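Local coordinates for hydroxymethyldihydropterin pyrophosphokinase-dihydropteroate synthase, putative (PDB 5Z79), which probably catalyses two folate-pathway steps, pyrophosphoryl transfer to 6-hydroxymethyl-7,8-dihydropterin and condensation of the activated pterin with 4-aminobenzoate, at residues P11-V16 / K115-I120; Y94-D99 / R168-D173; E108-N113 / P284-S289; S119-V124 / Y216-K221. All blocks are in the same frame, centred on the assembly; numbering follows the deposited sequence.

Contact 1 of 4, residues P11-V16 / K115-I120; sequences PRNIAV and KINESI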
# COMPACT_ATOMS: atom_id res chain seq x y z
N PRO A 11 -54.71 -10.38 3.04
CA PRO A 11 -53.24 -10.27 2.93
C PRO A 11 -52.64 -9.37 4.01
O PRO A 11 -53.33 -8.47 4.55
CB PRO A 11 -53.02 -9.67 1.53
CG PRO A 11 -54.30 -8.99 1.15
CD PRO A 11 -55.41 -9.55 2.02
N ARG A 12 -51.37 -9.57 4.26
CA ARG A 12 -50.68 -8.83 5.26
C ARG A 12 -50.21 -7.51 4.86
O ARG A 12 -49.97 -7.25 3.73
CB ARG A 12 -49.41 -9.55 5.58
CG ARG A 12 -49.54 -10.99 5.89
CD ARG A 12 -49.91 -11.09 7.33
NE ARG A 12 -49.33 -12.24 7.96
CZ ARG A 12 -49.99 -13.03 8.77
NH1 ARG A 12 -51.26 -12.79 9.01
NH2 ARG A 12 -49.39 -14.05 9.33
N ASN A 13 -49.99 -6.68 5.84
CA ASN A 13 -49.53 -5.33 5.50
C ASN A 13 -48.01 -5.25 5.63
O ASN A 13 -47.39 -6.05 6.33
CB ASN A 13 -50.21 -4.29 6.38
CG ASN A 13 -51.72 -4.27 6.20
OD1 ASN A 13 -52.22 -4.23 5.09
ND2 ASN A 13 -52.44 -4.28 7.31
N ILE A 14 -47.45 -4.29 4.90
CA ILE A 14 -46.02 -4.02 4.79
C ILE A 14 -45.77 -2.71 5.49
O ILE A 14 -46.37 -1.73 5.14
CB ILE A 14 -45.67 -3.82 3.32
CG1 ILE A 14 -45.82 -5.15 2.56
CG2 ILE A 14 -44.32 -3.15 3.14
CD1 ILE A 14 -45.07 -6.33 3.13
N ALA A 15 -44.92 -2.68 6.50
CA ALA A 15 -44.61 -1.43 7.15
C ALA A 15 -43.12 -1.31 7.14
O ALA A 15 -42.44 -2.31 7.02
CB ALA A 15 -45.11 -1.40 8.57
N VAL A 16 -42.64 -0.08 7.24
CA VAL A 16 -41.23 0.23 7.25
C VAL A 16 -40.94 1.04 8.50
O VAL A 16 -41.58 2.05 8.80
CB VAL A 16 -40.83 0.96 5.97
CG1 VAL A 16 -39.34 1.16 5.90
CG2 VAL A 16 -41.31 0.17 4.77
N LYS A 115 -52.07 -0.80 -4.00
CA LYS A 115 -52.86 -1.00 -2.80
C LYS A 115 -52.67 -2.42 -2.30
O LYS A 115 -52.54 -3.35 -3.09
CB LYS A 115 -54.35 -0.75 -3.12
CG LYS A 115 -55.23 -0.50 -1.91
CD LYS A 115 -56.68 -0.37 -2.31
CE LYS A 115 -57.36 -1.73 -2.48
NZ LYS A 115 -58.65 -1.62 -3.25
N ILE A 116 -52.67 -2.58 -0.99
CA ILE A 116 -52.71 -3.92 -0.42
C ILE A 116 -54.10 -4.17 0.21
O ILE A 116 -54.78 -5.10 -0.17
CB ILE A 116 -51.56 -4.13 0.60
CG1 ILE A 116 -50.21 -4.24 -0.14
CG2 ILE A 116 -51.81 -5.41 1.41
CD1 ILE A 116 -48.98 -4.47 0.74
N ASN A 117 -54.44 -3.34 1.20
CA ASN A 117 -55.73 -3.27 1.88
C ASN A 117 -56.16 -1.82 1.95
O ASN A 117 -55.32 -0.93 1.96
CB ASN A 117 -55.61 -3.75 3.32
CG ASN A 117 -55.30 -5.22 3.44
OD1 ASN A 117 -55.52 -5.99 2.50
ND2 ASN A 117 -54.81 -5.64 4.61
N GLU A 118 -57.47 -1.57 2.05
CA GLU A 118 -58.02 -0.20 2.14
C GLU A 118 -57.65 0.37 3.51
O GLU A 118 -57.61 -0.37 4.50
CB GLU A 118 -59.54 -0.25 2.04
CG GLU A 118 -60.08 -0.91 0.78
CD GLU A 118 -60.07 0.05 -0.40
OE1 GLU A 118 -59.32 1.06 -0.35
OE2 GLU A 118 -60.83 -0.18 -1.37
N SER A 119 -57.38 1.66 3.59
CA SER A 119 -57.02 2.21 4.88
C SER A 119 -58.23 2.28 5.78
O SER A 119 -59.16 3.01 5.48
CB SER A 119 -56.41 3.61 4.76
OG SER A 119 -56.02 4.10 6.04
N ILE A 120 -58.23 1.55 6.88
CA ILE A 120 -59.23 1.78 7.91
C ILE A 120 -59.18 3.24 8.28
O ILE A 120 -60.19 3.94 8.14
CB ILE A 120 -59.02 0.95 9.18
CG1 ILE A 120 -59.56 -0.48 8.99
CG2 ILE A 120 -59.75 1.58 10.35
CD1 ILE A 120 -58.50 -1.52 8.65
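Ile116 lays its aliphatic branches against the start of strand 13-21, CD1 meeting CG1 of Ile14 at 3.7 Å where the two side chains cross at about a right angle. This strand is the first of the ferredoxin-like antiparallel sheet of the HPPK domain, and residues 115-120 belong to the long connection that follows helix 105-111. With CG1 of Ile116 beside the backbone N (chi1 -72°), CG2 is left anti to that N and rests 3.5 Å from Arg12 O. A branched aliphatic residue suits this place because it offers one arm to the main chain just before the strand and another to Ile14, while Val109 of helix 105-111 also packs on it. Asn117 supplies the polar half. Its OD1 lies against the Pro11 ring, 3.5 Å from CG, and its amide stands nearly perpendicular to that of Asn13, the planes 80° apart. Asn13 is held mainly from elsewhere: ND2 donates to Val171 O and OD1 accepts from Asn214. Asparagine suits position 117 because its NH2 can reach a main-chain acceptor: Asn117 ND2 donates to Pro11 O at 3.2 Å, with an N-H...O angle of 154°.

Contact 2 of 4, residues Y94-D99 / R168-D173; sequences YEESED and RTFVED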
# COMPACT_ATOMS: atom_id res chain seq x y z
N TYR A 94 -50.74 -13.76 17.82
CA TYR A 94 -50.53 -14.29 16.50
C TYR A 94 -49.23 -15.06 16.52
O TYR A 94 -48.46 -14.96 17.46
CB TYR A 94 -50.49 -13.16 15.49
CG TYR A 94 -51.77 -12.36 15.40
CD1 TYR A 94 -52.32 -11.71 16.51
CD2 TYR A 94 -52.41 -12.21 14.19
CE1 TYR A 94 -53.47 -10.96 16.41
CE2 TYR A 94 -53.57 -11.46 14.08
CZ TYR A 94 -54.09 -10.84 15.19
OH TYR A 94 -55.24 -10.12 15.04
N GLU A 95 -49.03 -15.90 15.52
CA GLU A 95 -47.76 -16.58 15.36
C GLU A 95 -47.45 -16.88 13.88
O GLU A 95 -48.28 -17.44 13.14
CB GLU A 95 -47.71 -17.84 16.24
CG GLU A 95 -46.28 -18.26 16.56
CD GLU A 95 -46.04 -18.62 18.03
OE1 GLU A 95 -46.51 -19.74 18.44
OE2 GLU A 95 -45.35 -17.82 18.77
N GLU A 96 -46.25 -16.44 13.45
CA GLU A 96 -45.71 -16.75 12.11
C GLU A 96 -45.02 -18.13 12.13
O GLU A 96 -44.48 -18.57 13.17
CB GLU A 96 -44.69 -15.69 11.59
CG GLU A 96 -45.14 -14.23 11.53
CD GLU A 96 -46.31 -14.02 10.57
OE1 GLU A 96 -46.78 -15.02 9.94
OE2 GLU A 96 -46.83 -12.86 10.44
N SER A 97 -45.05 -18.81 10.98
CA SER A 97 -44.27 -20.04 10.81
C SER A 97 -42.86 -19.61 10.61
O SER A 97 -42.60 -18.62 9.92
CB SER A 97 -44.75 -20.89 9.61
OG SER A 97 -44.10 -20.55 8.41
N GLU A 98 -41.94 -20.34 11.20
CA GLU A 98 -40.55 -20.01 11.05
C GLU A 98 -39.89 -20.72 9.84
O GLU A 98 -38.67 -20.70 9.69
CB GLU A 98 -39.84 -20.36 12.36
CG GLU A 98 -40.41 -19.72 13.63
CD GLU A 98 -39.28 -19.23 14.56
OE1 GLU A 98 -38.62 -20.07 15.27
OE2 GLU A 98 -39.00 -17.98 14.51
N ASP A 99 -40.69 -21.34 8.99
CA ASP A 99 -40.22 -21.87 7.71
C ASP A 99 -39.44 -20.82 6.86
O ASP A 99 -39.77 -19.63 6.88
CB ASP A 99 -41.43 -22.35 6.89
CG ASP A 99 -42.25 -23.50 7.58
OD1 ASP A 99 -41.76 -24.09 8.58
OD2 ASP A 99 -43.39 -23.83 7.12
N ARG A 168 -43.42 -7.53 7.18
CA ARG A 168 -44.72 -8.09 6.73
C ARG A 168 -45.59 -8.28 7.96
O ARG A 168 -45.28 -9.12 8.80
CB ARG A 168 -44.50 -9.44 6.06
CG ARG A 168 -45.70 -9.96 5.27
CD ARG A 168 -45.52 -11.44 4.90
NE ARG A 168 -45.41 -12.26 6.11
CZ ARG A 168 -44.84 -13.46 6.20
NH1 ARG A 168 -44.32 -14.05 5.13
NH2 ARG A 168 -44.79 -14.08 7.39
N THR A 169 -46.64 -7.51 8.12
CA THR A 169 -47.23 -7.37 9.43
C THR A 169 -48.68 -7.80 9.45
O THR A 169 -49.38 -7.68 8.46
CB THR A 169 -47.12 -5.92 9.92
OG1 THR A 169 -47.30 -5.86 11.33
CG2 THR A 169 -48.15 -5.06 9.26
N PHE A 170 -49.11 -8.30 10.61
CA PHE A 170 -50.46 -8.71 10.84
C PHE A 170 -51.21 -7.68 11.65
O PHE A 170 -52.31 -7.95 12.15
CB PHE A 170 -50.48 -10.06 11.53
CG PHE A 170 -49.61 -10.13 12.73
CD1 PHE A 170 -49.91 -9.40 13.86
CD2 PHE A 170 -48.48 -10.93 12.72
CE1 PHE A 170 -49.08 -9.47 14.98
CE2 PHE A 170 -47.65 -11.01 13.84
CZ PHE A 170 -47.95 -10.28 14.98
N VAL A 171 -50.64 -6.49 11.80
CA VAL A 171 -51.36 -5.38 12.42
C VAL A 171 -52.18 -4.72 11.36
O VAL A 171 -51.71 -4.51 10.25
CB VAL A 171 -50.44 -4.33 13.04
CG1 VAL A 171 -51.27 -3.25 13.71
CG2 VAL A 171 -49.49 -4.97 14.03
N GLU A 172 -53.42 -4.38 11.69
CA GLU A 172 -54.37 -3.99 10.67
C GLU A 172 -54.36 -2.51 10.36
O GLU A 172 -54.91 -2.10 9.34
CB GLU A 172 -55.77 -4.41 11.11
CG GLU A 172 -55.91 -5.90 11.47
CD GLU A 172 -57.36 -6.31 11.80
OE1 GLU A 172 -58.30 -5.57 11.41
OE2 GLU A 172 -57.54 -7.36 12.47
N ASP A 173 -53.76 -1.68 11.21
CA ASP A 173 -53.63 -0.27 10.88
C ASP A 173 -52.45 0.41 11.56
O ASP A 173 -51.99 -0.06 12.58
CB ASP A 173 -54.93 0.47 11.20
CG ASP A 173 -55.26 0.45 12.70
OD1 ASP A 173 -54.49 1.02 13.52
OD2 ASP A 173 -56.32 -0.13 13.05
O HOH W 1 -46.91 -11.13 8.57
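Tyr94 lies across Phe170, and each part of its side chain finds something different. CB sits over the centre of the Phe170 ring in a CH-pi contact, 3.8 Å from the centroid. CG and CD2 come next, over the rim at CD1 of Phe170, with Tyr94 CD2 and Phe170 CD1 3.8 Å apart. The rings are thus an offset stack, centroids 4.6 Å apart and planes at 9°. Further out CE2 approaches the main-chain O of Phe170, and Tyr94 OH ends at a distant 4.4 Å from Glu172 OE2. A tyrosine suits this partly exposed place, covering a buried phenylalanine with its ring face, its hydroxyl directed toward Glu172. Beside the stack, Glu96 brings OE2 to the edge of the Phe170 ring, 3.4 Å from CD2. Its OE1 forms a long salt bridge to Arg168, 3.4 Å from NH2, and a closer one to Arg12, a pairing that probably stabilises the carboxylate's charge. One water donates to Glu96 OE2 and Arg168 O and accepts from Arg168 NE, tying acid to strand. Asp173 N-caps helix 174-188; the segment is the turn from the third strand of the ferredoxin-like HPPK core into its second helix.

Contact 3 of 4, residues E108-N113 / P284-S289; sequences EVFLKN and PEYKHS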
# COMPACT_ATOMS: atom_id res chain seq x y z
N GLU A 108 -43.62 -7.17 -3.05
CA GLU A 108 -43.55 -6.80 -4.45
C GLU A 108 -44.53 -5.69 -4.71
O GLU A 108 -44.20 -4.67 -5.33
CB GLU A 108 -43.91 -7.99 -5.35
CG GLU A 108 -42.78 -8.98 -5.49
CD GLU A 108 -43.00 -10.04 -6.56
OE1 GLU A 108 -44.01 -9.99 -7.31
OE2 GLU A 108 -42.13 -10.94 -6.64
N VAL A 109 -45.74 -5.93 -4.22
CA VAL A 109 -46.88 -5.06 -4.41
C VAL A 109 -46.62 -3.71 -3.79
O VAL A 109 -46.79 -2.68 -4.42
CB VAL A 109 -48.14 -5.70 -3.78
CG1 VAL A 109 -49.30 -4.71 -3.71
CG2 VAL A 109 -48.55 -6.95 -4.56
N PHE A 110 -46.20 -3.73 -2.53
CA PHE A 110 -45.88 -2.50 -1.82
C PHE A 110 -44.93 -1.64 -2.61
O PHE A 110 -45.15 -0.44 -2.70
CB PHE A 110 -45.30 -2.79 -0.46
CG PHE A 110 -44.67 -1.63 0.16
CD1 PHE A 110 -45.43 -0.71 0.85
CD2 PHE A 110 -43.29 -1.42 0.03
CE1 PHE A 110 -44.83 0.39 1.43
CE2 PHE A 110 -42.68 -0.32 0.60
CZ PHE A 110 -43.45 0.60 1.30
N LEU A 111 -43.91 -2.28 -3.20
CA LEU A 111 -42.84 -1.58 -3.92
C LEU A 111 -43.32 -0.84 -5.19
O LEU A 111 -42.69 0.11 -5.64
CB LEU A 111 -41.65 -2.52 -4.23
CG LEU A 111 -40.81 -3.05 -3.05
CD1 LEU A 111 -39.80 -4.12 -3.48
CD2 LEU A 111 -40.07 -1.96 -2.27
N LYS A 112 -44.45 -1.27 -5.75
CA LYS A 112 -45.07 -0.55 -6.86
C LYS A 112 -46.10 0.49 -6.37
O LYS A 112 -46.92 0.97 -7.14
CB LYS A 112 -45.75 -1.54 -7.84
CG LYS A 112 -44.80 -2.45 -8.62
CD LYS A 112 -45.53 -3.59 -9.36
CE LYS A 112 -45.71 -4.84 -8.47
NZ LYS A 112 -46.84 -5.78 -8.83
N ASN A 113 -46.07 0.82 -5.07
CA ASN A 113 -47.03 1.79 -4.49
C ASN A 113 -48.54 1.47 -4.77
O ASN A 113 -49.44 2.31 -4.60
CB ASN A 113 -46.66 3.21 -4.93
CG ASN A 113 -47.37 4.27 -4.14
OD1 ASN A 113 -47.52 4.17 -2.95
ND2 ASN A 113 -47.80 5.30 -4.80
N PRO A 284 -34.87 1.13 -2.29
CA PRO A 284 -34.35 2.18 -3.19
C PRO A 284 -35.26 2.57 -4.35
O PRO A 284 -35.29 3.74 -4.75
CB PRO A 284 -33.06 1.56 -3.75
CG PRO A 284 -33.21 0.07 -3.51
CD PRO A 284 -34.02 -0.08 -2.27
N GLU A 285 -35.98 1.60 -4.90
CA GLU A 285 -36.76 1.86 -6.10
C GLU A 285 -38.18 2.34 -5.77
O GLU A 285 -38.92 2.69 -6.66
CB GLU A 285 -36.72 0.66 -7.07
CG GLU A 285 -37.58 -0.55 -6.71
CD GLU A 285 -37.01 -1.40 -5.56
OE1 GLU A 285 -36.53 -0.83 -4.54
OE2 GLU A 285 -37.04 -2.66 -5.67
N TYR A 286 -38.54 2.41 -4.50
CA TYR A 286 -39.86 2.84 -4.08
C TYR A 286 -40.07 4.34 -4.19
O TYR A 286 -39.16 5.14 -3.91
CB TYR A 286 -40.10 2.44 -2.62
CG TYR A 286 -41.45 2.84 -2.05
CD1 TYR A 286 -42.62 2.43 -2.65
CD2 TYR A 286 -41.55 3.60 -0.89
CE1 TYR A 286 -43.86 2.76 -2.13
CE2 TYR A 286 -42.78 3.94 -0.37
CZ TYR A 286 -43.93 3.50 -0.99
OH TYR A 286 -45.18 3.82 -0.52
N LYS A 287 -41.29 4.69 -4.58
CA LYS A 287 -41.72 6.05 -4.71
C LYS A 287 -43.11 6.23 -4.20
O LYS A 287 -44.05 5.94 -4.85
CB LYS A 287 -41.71 6.44 -6.17
CG LYS A 287 -42.27 7.81 -6.49
CD LYS A 287 -42.36 7.99 -7.99
CE LYS A 287 -43.00 9.29 -8.40
NZ LYS A 287 -42.07 10.44 -8.31
N HIS A 288 -43.24 6.74 -3.01
CA HIS A 288 -44.54 7.07 -2.46
C HIS A 288 -45.17 8.16 -3.33
O HIS A 288 -44.54 8.65 -4.28
CB HIS A 288 -44.30 7.55 -1.04
CG HIS A 288 -45.51 7.62 -0.19
ND1 HIS A 288 -46.18 8.80 0.02
CD2 HIS A 288 -46.15 6.68 0.55
CE1 HIS A 288 -47.21 8.58 0.82
NE2 HIS A 288 -47.21 7.30 1.16
N SER A 289 -46.42 8.52 -3.03
CA SER A 289 -47.08 9.65 -3.71
C SER A 289 -46.58 11.02 -3.23
O SER A 289 -46.71 12.02 -3.92
CB SER A 289 -48.58 9.54 -3.56
OG SER A 289 -49.02 8.37 -4.19
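Phe110 and Tyr286 form the close-packed part of this contact, a face-to-face stack with centroids 4.5 Å apart and planes inclined at 26°. The overlap is partial: CZ of Phe110 stands over the rim of the tyrosine ring, 3.7 Å from Tyr286 CZ. The opposite face of that ring carries the backbone N of His288, over its centre. A flat aromatic suits position 286 because its two faces can be covered at once, by Phe110 and by the chain at His288. Tyr286 CG is anti to its backbone N (chi1 180°); Leu111 O lies in the plane at the ring edge, and Tyr286 CE1 is 3.5 Å from Phe110 O. Phe110 also packs on Ile14 and Val16 of strand 13-21, and Phe212 meets Tyr286 edge-to-face; the stack therefore joins helix 105-111 and the loop after helix 273-282 to the antiparallel sheet of the HPPK domain. Asn113, in the left-handed conformation that asparagine readily adopts, is well covered, its CB packing against Tyr286 CE1 and Lys287 O. Toward solvent the grip slackens: Asn113 ND2 holds the exposed Ser289 only by a weak bond to OG, at 3.4 Å. The exposed Glu285 touches Leu111 through a single oxygen, OE2 lying 3.8 Å from CD1.

Contact 4 of 4, residues S119-V124 / Y216-K221; sequences SIIREV and YTIFEK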
# COMPACT_ATOMS: atom_id res chain seq x y z
N SER A 119 -57.38 1.66 3.59
CA SER A 119 -57.02 2.21 4.88
C SER A 119 -58.23 2.28 5.78
O SER A 119 -59.16 3.01 5.48
CB SER A 119 -56.41 3.61 4.76
OG SER A 119 -56.02 4.10 6.04
N ILE A 120 -58.23 1.55 6.88
CA ILE A 120 -59.23 1.78 7.91
C ILE A 120 -59.18 3.24 8.28
O ILE A 120 -60.19 3.94 8.14
CB ILE A 120 -59.02 0.95 9.18
CG1 ILE A 120 -59.56 -0.48 8.99
CG2 ILE A 120 -59.75 1.58 10.35
CD1 ILE A 120 -58.50 -1.52 8.65
N ILE A 121 -58.02 3.72 8.73
CA ILE A 121 -57.88 5.13 9.12
C ILE A 121 -58.01 6.11 7.92
O ILE A 121 -57.59 5.80 6.81
CB ILE A 121 -56.55 5.37 9.89
CG1 ILE A 121 -56.65 4.75 11.26
CG2 ILE A 121 -56.26 6.87 10.10
CD1 ILE A 121 -55.32 4.64 11.92
N ARG A 122 -58.57 7.28 8.19
CA ARG A 122 -58.78 8.34 7.20
C ARG A 122 -57.48 8.78 6.47
O ARG A 122 -56.53 9.26 7.10
CB ARG A 122 -59.47 9.54 7.88
CG ARG A 122 -59.64 10.79 7.03
CD ARG A 122 -60.13 11.99 7.83
NE ARG A 122 -59.08 12.98 8.17
CZ ARG A 122 -58.90 14.19 7.59
NH1 ARG A 122 -59.69 14.60 6.60
NH2 ARG A 122 -57.92 14.99 8.01
N GLU A 123 -57.45 8.61 5.15
CA GLU A 123 -56.39 9.13 4.30
C GLU A 123 -56.58 10.63 3.98
O GLU A 123 -57.62 11.20 4.23
CB GLU A 123 -56.29 8.32 3.00
CG GLU A 123 -55.54 7.00 3.15
CD GLU A 123 -55.04 6.43 1.82
OE1 GLU A 123 -53.83 6.61 1.47
OE2 GLU A 123 -55.87 5.81 1.11
N VAL A 124 -55.57 11.25 3.40
CA VAL A 124 -55.51 12.69 3.20
C VAL A 124 -54.85 12.95 1.83
O VAL A 124 -54.06 12.11 1.36
CB VAL A 124 -54.71 13.33 4.36
CG1 VAL A 124 -54.22 14.73 4.04
CG2 VAL A 124 -55.54 13.34 5.64
N TYR A 216 -50.28 4.17 2.14
CA TYR A 216 -51.20 5.14 2.76
C TYR A 216 -50.54 6.49 2.94
O TYR A 216 -49.34 6.58 3.16
CB TYR A 216 -51.72 4.65 4.13
CG TYR A 216 -52.47 3.30 4.19
CD1 TYR A 216 -52.91 2.66 3.05
CD2 TYR A 216 -52.74 2.71 5.42
CE1 TYR A 216 -53.56 1.45 3.14
CE2 TYR A 216 -53.41 1.51 5.52
CZ TYR A 216 -53.82 0.87 4.37
OH TYR A 216 -54.51 -0.34 4.47
N THR A 217 -51.37 7.53 2.82
CA THR A 217 -51.00 8.92 3.09
C THR A 217 -51.94 9.43 4.14
O THR A 217 -53.08 9.64 3.86
CB THR A 217 -51.21 9.82 1.85
OG1 THR A 217 -50.28 9.47 0.82
CG2 THR A 217 -51.02 11.29 2.19
N ILE A 218 -51.45 9.66 5.34
CA ILE A 218 -52.31 9.91 6.51
C ILE A 218 -51.79 11.10 7.35
O ILE A 218 -50.60 11.20 7.61
CB ILE A 218 -52.35 8.64 7.41
CG1 ILE A 218 -53.09 7.49 6.69
CG2 ILE A 218 -52.94 8.95 8.78
CD1 ILE A 218 -52.86 6.12 7.27
N PHE A 219 -52.69 11.97 7.79
CA PHE A 219 -52.36 12.95 8.83
C PHE A 219 -53.53 13.21 9.80
O PHE A 219 -54.49 13.91 9.47
CB PHE A 219 -51.89 14.25 8.21
CG PHE A 219 -51.05 15.08 9.13
CD1 PHE A 219 -51.61 15.72 10.23
CD2 PHE A 219 -49.71 15.23 8.90
CE1 PHE A 219 -50.85 16.49 11.08
CE2 PHE A 219 -48.94 16.00 9.75
CZ PHE A 219 -49.51 16.63 10.84
N GLU A 220 -53.42 12.64 10.99
CA GLU A 220 -54.39 12.84 12.05
C GLU A 220 -53.72 13.71 13.09
O GLU A 220 -52.77 13.30 13.71
CB GLU A 220 -54.87 11.49 12.62
CG GLU A 220 -55.74 10.68 11.65
CD GLU A 220 -56.95 11.44 11.10
OE1 GLU A 220 -57.78 11.91 11.91
OE2 GLU A 220 -57.08 11.58 9.86
N LYS A 221 -54.25 14.91 13.26
CA LYS A 221 -53.52 16.03 13.86
C LYS A 221 -53.50 15.98 15.36
O LYS A 221 -52.54 16.45 15.97
CB LYS A 221 -54.10 17.39 13.44
CG LYS A 221 -53.76 17.88 12.05
CD LYS A 221 -54.78 18.89 11.54
CE LYS A 221 -56.07 18.15 11.15
NZ LYS A 221 -57.30 19.01 11.15
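Arg122 and Glu220 are brought together by two bends: the arginine turns at chi3 (103°), which places NE, and the glutamate at chi2 (-54°), which places CD. Arg122 NE then donates to Glu220 OE2 at 3.0 Å, a salt bridge that takes the syn lone pair of the oxygen. The acceptor lies in the guanidinium plane, whereas the carboxylate as a whole is turned nearly perpendicular to it, at 87°. Val124 lays CG2 over a face of the same guanidinium, a use of the apolar face that leaves the N-H edge for the acid. Beside this pair, Ile121 and Ile218 meet through their CG2 methyls, 4.1 Å apart. Two bonds grip the main chain of Thr217. Its N donates to OE1 of Glu123, 3.0 Å away and on the anti lone pair, and its O accepts from Val124 N, also at 3.0 Å; the glutamate chain, extended beyond CG, carries OE1 to the backbone N-H. At the start of the loop Ser119 is small enough to approach an aromatic ring closely: its CB is over the centre of the Tyr216 ring, 3.6 Å from the centroid, while Tyr216 OH bonds to Asn117 O. The loop 119-124 thus runs beside the short strand 218-220, which pairs antiparallel with strand 262-264, a lining of the nucleotide-analogue pocket, while Ile121 reaches Leu175 of helix 174-188 and Thr217 touches Tyr129 of helix 126-146.

Overall arrangement
All four contacts lie in the HPPK domain, and each draws one segment from the long connection between strands 43-54 and 160-169, in chain order 94-99, 108-113, 115-120 and 119-124. Contacts 1 and 4 each touch all the others; the centre of contact 1 is 12, 13 and 12 Å from those of contacts 2, 3 and 4, whereas contacts 2 and 3 are 21 Å apart and do not touch. Contacts 1 and 2 share the sheet through adjacent strands 13-21 and 160-169. Contact 4 is nested inside the loop closed by contact 3. The connection is thereby tied to the sheet and its flanking loops at several points, with the side chain of Phe219 in contact 4 about 7 Å from the bound nucleotide analogue.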